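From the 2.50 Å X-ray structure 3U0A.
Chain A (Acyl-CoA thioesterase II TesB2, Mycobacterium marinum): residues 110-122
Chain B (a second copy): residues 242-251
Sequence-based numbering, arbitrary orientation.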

ATOM      1  N   PHE A 110       3.716  10.474 -10.016  1.00 40.37           N
ATOM      2  CA  PHE A 110       3.877  11.920  -9.957  1.00 40.88           C
ATOM      3  C   PHE A 110       2.712  12.645 -10.707  1.00 41.40           C
ATOM      4  O   PHE A 110       2.304  12.239 -11.801  1.00 41.57           O
ATOM      5  CB  PHE A 110       5.240  12.302 -10.565  1.00 41.16           C
ATOM      6  CG  PHE A 110       6.420  11.575  -9.948  1.00 40.74           C
ATOM      7  CD1 PHE A 110       6.604  10.228 -10.155  1.00 40.30           C
ATOM      8  CD2 PHE A 110       7.345  12.255  -9.173  1.00 40.90           C
ATOM      9  CE1 PHE A 110       7.666   9.556  -9.594  1.00 40.01           C
ATOM     10  CE2 PHE A 110       8.425  11.585  -8.595  1.00 40.60           C
ATOM     11  CZ  PHE A 110       8.582  10.227  -8.804  1.00 40.15           C
ATOM     12  N   GLN A 111       2.178  13.706 -10.105  1.00 41.74           N
ATOM     13  CA  GLN A 111       1.028  14.408 -10.657  1.00 42.30           C
ATOM     14  C   GLN A 111       1.235  15.888 -10.635  1.00 43.06           C
ATOM     15  O   GLN A 111       1.873  16.424  -9.744  1.00 43.07           O
ATOM     16  CB  GLN A 111      -0.229  14.074  -9.853  1.00 42.00           C
ATOM     17  CG  GLN A 111      -1.536  14.708 -10.358  1.00 42.58           C
ATOM     18  CD  GLN A 111      -2.670  14.649  -9.339  1.00 42.38           C
ATOM     19  OE1 GLN A 111      -2.429  14.546  -8.157  1.00 41.99           O
ATOM     20  NE2 GLN A 111      -3.906  14.705  -9.807  1.00 42.70           N
ATOM     21  N   THR A 112       0.633  16.564 -11.596  1.00 43.79           N
ATOM     22  CA  THR A 112       0.590  18.031 -11.563  1.00 44.69           C
ATOM     23  C   THR A 112      -0.398  18.567 -10.492  1.00 44.76           C
ATOM     24  O   THR A 112      -1.193  17.839  -9.891  1.00 44.17           O
ATOM     25  CB  THR A 112       0.275  18.649 -12.950  1.00 45.64           C
ATOM     26  OG1 THR A 112      -0.895  18.041 -13.484  1.00 45.58           O
ATOM     27  CG2 THR A 112       1.407  18.452 -13.907  1.00 45.80           C
ATOM     28  N   ALA A 113      -0.304  19.865 -10.237  1.00 45.56           N
ATOM     29  CA  ALA A 113      -1.229  20.522  -9.317  1.00 45.81           C
ATOM     30  C   ALA A 113      -2.599  20.594  -9.970  1.00 46.20           C
ATOM     31  O   ALA A 113      -2.743  21.194 -11.008  1.00 47.05           O
ATOM     32  CB  ALA A 113      -0.729  21.922  -8.945  1.00 46.72           C
ATOM     33  N   GLN A 114      -3.578  19.932  -9.369  1.00 45.64           N
ATOM     34  CA  GLN A 114      -4.944  19.960  -9.867  1.00 46.01           C
ATOM     35  C   GLN A 114      -5.923  20.006  -8.684  1.00 45.78           C
ATOM     36  O   GLN A 114      -5.500  20.148  -7.545  1.00 45.47           O
ATOM     37  CB  GLN A 114      -5.187  18.738 -10.758  1.00 45.54           C
ATOM     38  CG  GLN A 114      -4.030  18.466 -11.717  1.00 45.56           C
ATOM     39  CD  GLN A 114      -4.348  17.424 -12.780  1.00 45.38           C
ATOM     40  OE1 GLN A 114      -4.683  16.258 -12.467  1.00 44.61           O
ATOM     41  NE2 GLN A 114      -4.224  17.828 -14.053  1.00 46.18           N
ATOM     42  N   ASN A 115      -7.221  19.857  -8.953  1.00 45.98           N
ATOM     43  CA  ASN A 115      -8.254  20.069  -7.928  1.00 45.97           C
ATOM     44  C   ASN A 115      -9.296  18.950  -7.872  1.00 45.41           C
ATOM     45  O   ASN A 115      -9.461  18.197  -8.820  1.00 45.29           O
ATOM     46  CB  ASN A 115      -8.940  21.440  -8.156  1.00 47.16           C
ATOM     47  CG  ASN A 115      -7.926  22.575  -8.341  1.00 47.91           C
ATOM     48  OD1 ASN A 115      -7.717  23.078  -9.472  1.00 48.69           O
ATOM     49  ND2 ASN A 115      -7.253  22.966  -7.228  1.00 47.74           N
ATOM     50  N   GLY A 116      -9.996  18.875  -6.751  1.00 45.15           N
ATOM     51  CA  GLY A 116     -10.936  17.807  -6.518  1.00 44.63           C
ATOM     52  C   GLY A 116     -11.642  17.894  -5.191  1.00 44.47           C
ATOM     53  O   GLY A 116     -11.431  18.827  -4.419  1.00 44.78           O
ATOM     54  N   ILE A 117     -12.525  16.952  -4.927  1.00 44.08           N
ATOM     55  CA  ILE A 117     -13.154  16.876  -3.627  1.00 43.87           C
ATOM     56  C   ILE A 117     -12.120  16.944  -2.520  1.00 43.46           C
ATOM     57  O   ILE A 117     -10.963  16.507  -2.697  1.00 43.04           O
ATOM     58  CB  ILE A 117     -13.928  15.584  -3.459  1.00 43.38           C
ATOM     59  CG1 ILE A 117     -13.029  14.373  -3.750  1.00 42.69           C
ATOM     60  CG2 ILE A 117     -15.117  15.592  -4.392  1.00 43.91           C
ATOM     61  CD1 ILE A 117     -13.703  13.036  -3.553  1.00 42.29           C
ATOM     62  N   SER A 118     -12.555  17.483  -1.379  1.00 43.65           N
ATOM     63  CA  SER A 118     -11.700  17.693  -0.194  1.00 43.45           C
ATOM     64  C   SER A 118     -12.273  17.053   1.054  1.00 43.10           C
ATOM     65  O   SER A 118     -13.436  17.256   1.344  1.00 43.40           O
ATOM     66  CB  SER A 118     -11.580  19.177   0.102  1.00 44.23           C
ATOM     67  OG  SER A 118     -10.322  19.620  -0.289  1.00 44.35           O
ATOM     68  N   HIS A 119     -11.454  16.317   1.799  1.00 42.57           N
ATOM     69  CA  HIS A 119     -11.787  15.912   3.171  1.00 42.42           C
ATOM     70  C   HIS A 119     -10.596  15.256   3.811  1.00 41.99           C
ATOM     71  O   HIS A 119      -9.645  14.861   3.105  1.00 41.68           O
ATOM     72  CB  HIS A 119     -13.006  14.971   3.215  1.00 42.21           C
ATOM     73  CG  HIS A 119     -12.819  13.685   2.454  1.00 41.70           C
ATOM     74  ND1 HIS A 119     -13.291  13.500   1.226  1.00 41.76           N
ATOM     75  CD2 HIS A 119     -12.212  12.512   2.816  1.00 41.21           C
ATOM     76  CE1 HIS A 119     -12.981  12.271   0.823  1.00 41.31           C
ATOM     77  NE2 HIS A 119     -12.328  11.672   1.798  1.00 40.98           N
ATOM     78  N   GLN A 120     -10.638  15.135   5.146  1.00 42.02           N
ATOM     79  CA  GLN A 120      -9.629  14.349   5.884  1.00 41.69           C
ATOM     80  C   GLN A 120     -10.152  13.900   7.241  1.00 41.76           C
ATOM     81  O   GLN A 120     -11.059  14.510   7.780  1.00 42.15           O
ATOM     82  CB  GLN A 120      -8.323  15.131   6.060  1.00 41.90           C
ATOM     83  CG  GLN A 120      -8.352  16.188   7.147  1.00 42.51           C
ATOM     84  CD  GLN A 120      -7.122  17.095   7.132  1.00 42.86           C
ATOM     85  OE1 GLN A 120      -6.162  16.864   7.890  1.00 42.86           O
ATOM     86  NE2 GLN A 120      -7.151  18.146   6.287  1.00 43.27           N
ATOM     87  N   ASP A 121      -9.589  12.825   7.779  1.00 41.47           N
ATOM     88  CA  ASP A 121      -9.962  12.354   9.106  1.00 41.64           C
ATOM     89  C   ASP A 121      -9.395  13.345  10.120  1.00 42.13           C
ATOM     90  O   ASP A 121      -8.385  14.004   9.875  1.00 42.23           O
ATOM     91  CB  ASP A 121      -9.400  10.931   9.392  1.00 41.33           C
ATOM     92  CG  ASP A 121     -10.116   9.834   8.615  1.00 40.99           C
ATOM     93  OD1 ASP A 121     -11.156  10.108   7.992  1.00 41.01           O
ATOM     94  OD2 ASP A 121      -9.624   8.685   8.614  1.00 40.79           O
ATOM     95  N   ALA A 122     -10.046  13.446  11.256  1.00 42.50           N
ATOM     96  CA  ALA A 122      -9.593  14.335  12.306  1.00 43.07           C
ATOM     97  C   ALA A 122      -8.341  13.741  12.947  1.00 43.07           C
ATOM     98  O   ALA A 122      -8.175  12.513  13.052  1.00 42.76           O
ATOM     99  CB  ALA A 122     -10.690  14.547  13.351  1.00 43.52           C
TER
ATOM    100  N   SER B 242     -13.201   2.931   4.159  1.00 43.62           N
ATOM    101  CA  SER B 242     -13.015   4.244   4.721  1.00 43.53           C
ATOM    102  C   SER B 242     -12.223   5.028   3.697  1.00 43.37           C
ATOM    103  O   SER B 242     -11.503   4.452   2.939  1.00 43.30           O
ATOM    104  CB  SER B 242     -12.238   4.058   6.034  1.00 43.61           C
ATOM    105  OG  SER B 242     -11.865   5.258   6.621  1.00 43.59           O
ATOM    106  N   SER B 243     -12.358   6.333   3.658  1.00 43.35           N
ATOM    107  CA  SER B 243     -11.494   7.161   2.817  1.00 43.29           C
ATOM    108  C   SER B 243     -10.908   8.294   3.667  1.00 43.33           C
ATOM    109  O   SER B 243     -11.555   9.294   3.915  1.00 43.38           O
ATOM    110  CB  SER B 243     -12.260   7.715   1.614  1.00 43.35           C
ATOM    111  OG  SER B 243     -11.446   8.595   0.845  1.00 43.39           O
ATOM    112  N   PRO B 244      -9.673   8.134   4.137  1.00 43.34           N
ATOM    113  CA  PRO B 244      -9.207   9.110   5.131  1.00 43.48           C
ATOM    114  C   PRO B 244      -8.800  10.456   4.582  1.00 43.59           C
ATOM    115  O   PRO B 244      -8.580  11.351   5.349  1.00 43.75           O
ATOM    116  CB  PRO B 244      -7.986   8.416   5.734  1.00 43.55           C
ATOM    117  CG  PRO B 244      -7.486   7.557   4.644  1.00 43.41           C
ATOM    118  CD  PRO B 244      -8.709   7.048   3.948  1.00 43.29           C
ATOM    119  N   SER B 245      -8.673  10.593   3.269  1.00 43.56           N
ATOM    120  CA  SER B 245      -8.239  11.857   2.676  1.00 43.76           C
ATOM    121  C   SER B 245      -8.611  12.013   1.193  1.00 43.80           C
ATOM    122  O   SER B 245      -8.656  11.043   0.452  1.00 43.70           O
ATOM    123  CB  SER B 245      -6.731  12.020   2.835  1.00 43.93           C
ATOM    124  OG  SER B 245      -6.282  13.186   2.158  1.00 44.21           O
ATOM    125  N   ALA B 246      -8.889  13.250   0.798  1.00 44.01           N
ATOM    126  CA  ALA B 246      -9.059  13.645  -0.615  1.00 44.21           C
ATOM    127  C   ALA B 246      -8.555  15.065  -0.805  1.00 44.57           C
ATOM    128  O   ALA B 246      -8.746  15.925   0.074  1.00 44.64           O
ATOM    129  CB  ALA B 246     -10.501  13.562  -1.047  1.00 44.16           C
ATOM    130  N   GLY B 247      -7.915  15.294  -1.952  1.00 44.86           N
ATOM    131  CA  GLY B 247      -7.357  16.596  -2.298  1.00 45.33           C
ATOM    132  C   GLY B 247      -6.467  16.527  -3.526  1.00 45.68           C
ATOM    133  O   GLY B 247      -6.088  15.449  -3.969  1.00 45.51           O
ATOM    134  N   GLY B 248      -6.128  17.687  -4.078  1.00 46.21           N
ATOM    135  CA  GLY B 248      -5.257  17.758  -5.262  1.00 46.67           C
ATOM    136  C   GLY B 248      -5.778  16.928  -6.421  1.00 46.63           C
ATOM    137  O   GLY B 248      -5.030  16.605  -7.328  1.00 46.91           O
ATOM    138  N   GLY B 249      -7.070  16.595  -6.377  1.00 46.34           N
ATOM    139  CA  GLY B 249      -7.702  15.798  -7.393  1.00 46.36           C
ATOM    140  C   GLY B 249      -7.583  14.299  -7.244  1.00 45.90           C
ATOM    141  O   GLY B 249      -7.796  13.569  -8.225  1.00 46.02           O
ATOM    142  N   ARG B 250      -7.234  13.849  -6.035  1.00 45.46           N
ATOM    143  CA  ARG B 250      -7.119  12.430  -5.699  1.00 45.03           C
ATOM    144  C   ARG B 250      -7.891  12.175  -4.407  1.00 44.63           C
ATOM    145  O   ARG B 250      -8.170  13.111  -3.664  1.00 44.66           O
ATOM    146  CB  ARG B 250      -5.640  12.008  -5.505  1.00 44.99           C
ATOM    147  CG  ARG B 250      -4.711  12.384  -6.659  1.00 45.46           C
ATOM    148  CD  ARG B 250      -3.267  11.891  -6.478  1.00 45.43           C
ATOM    149  NE  ARG B 250      -2.740  12.196  -5.159  1.00 45.29           N
ATOM    150  CZ  ARG B 250      -2.380  13.397  -4.732  1.00 45.61           C
ATOM    151  NH1 ARG B 250      -2.477  14.434  -5.516  1.00 46.09           N
ATOM    152  NH2 ARG B 250      -1.912  13.553  -3.505  1.00 45.51           N
ATOM    153  N   ALA B 251      -8.244  10.909  -4.174  1.00 44.33           N
ATOM    154  CA  ALA B 251      -8.673  10.404  -2.860  1.00 43.99           C
ATOM    155  C   ALA B 251      -8.050   9.023  -2.542  1.00 43.75           C
ATOM    156  O   ALA B 251      -7.814   8.185  -3.434  1.00 43.78           O
ATOM    157  CB  ALA B 251     -10.186  10.347  -2.746  1.00 43.95           C
TER
HETATM  158  O   HOH W   1      -2.602  17.900  -7.384  1.00  2.00           O
HETATM  159  O   HOH W   2      -9.424  15.642  -4.742  1.00  2.00           O
HETATM  160  O   HOH W   3     -10.420   5.749   8.623  1.00 16.52           O
HETATM  161  O   HOH W   4     -12.749   8.335   6.787  1.00 16.90           O

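The shortest direct hydrogen bond between the stretches joins two side chains: B:Arg250 NH1 donates to A:Gln111 OE1 at 2.6 Å, with the amide oxygen at the edge of the guanidinium, near its plane, where the N-H groups point. The amide is itself held in place, since A:Gln111 NE2 donates to A:Gln114 OE1 at 3.2 Å.

The backbone supplies a short antiparallel pairing. A:His119 and B:Ala246 form a hydrogen-bonded pair, B:Ala246 N to A:His119 O at 2.9 Å and A:His119 N to B:Ala246 O at 3.2 Å; farther along, A:Asp121 N reaches B:Pro244 O at 3.0 Å, using a carbonyl of a residue that has no N-H to offer.

A:His119 also works through its ring. B:Ala246 CB lies over one face, 3.7 Å from the ring centroid, a CH-pi contact suited to a small methyl, while A:His119 NE2 makes weak hydrogen bonds to B:Ser243 O and OG, both at 3.3 Å. The same methyl packs against A:Ile117, with A:Ile117 CG1 3.8 Å from B:Ala246 CB.

At the other end, the type I' turn from B:Gly247 to B:Arg250 lies against A:Gln114 to A:Gly116. Glycine permits this closeness: a CB on A:Gly116 would clash with B:Gly249 CA. Water 1 bridges A:Gln114 N and B:Gly248 O, at 3.0 and 2.8 Å.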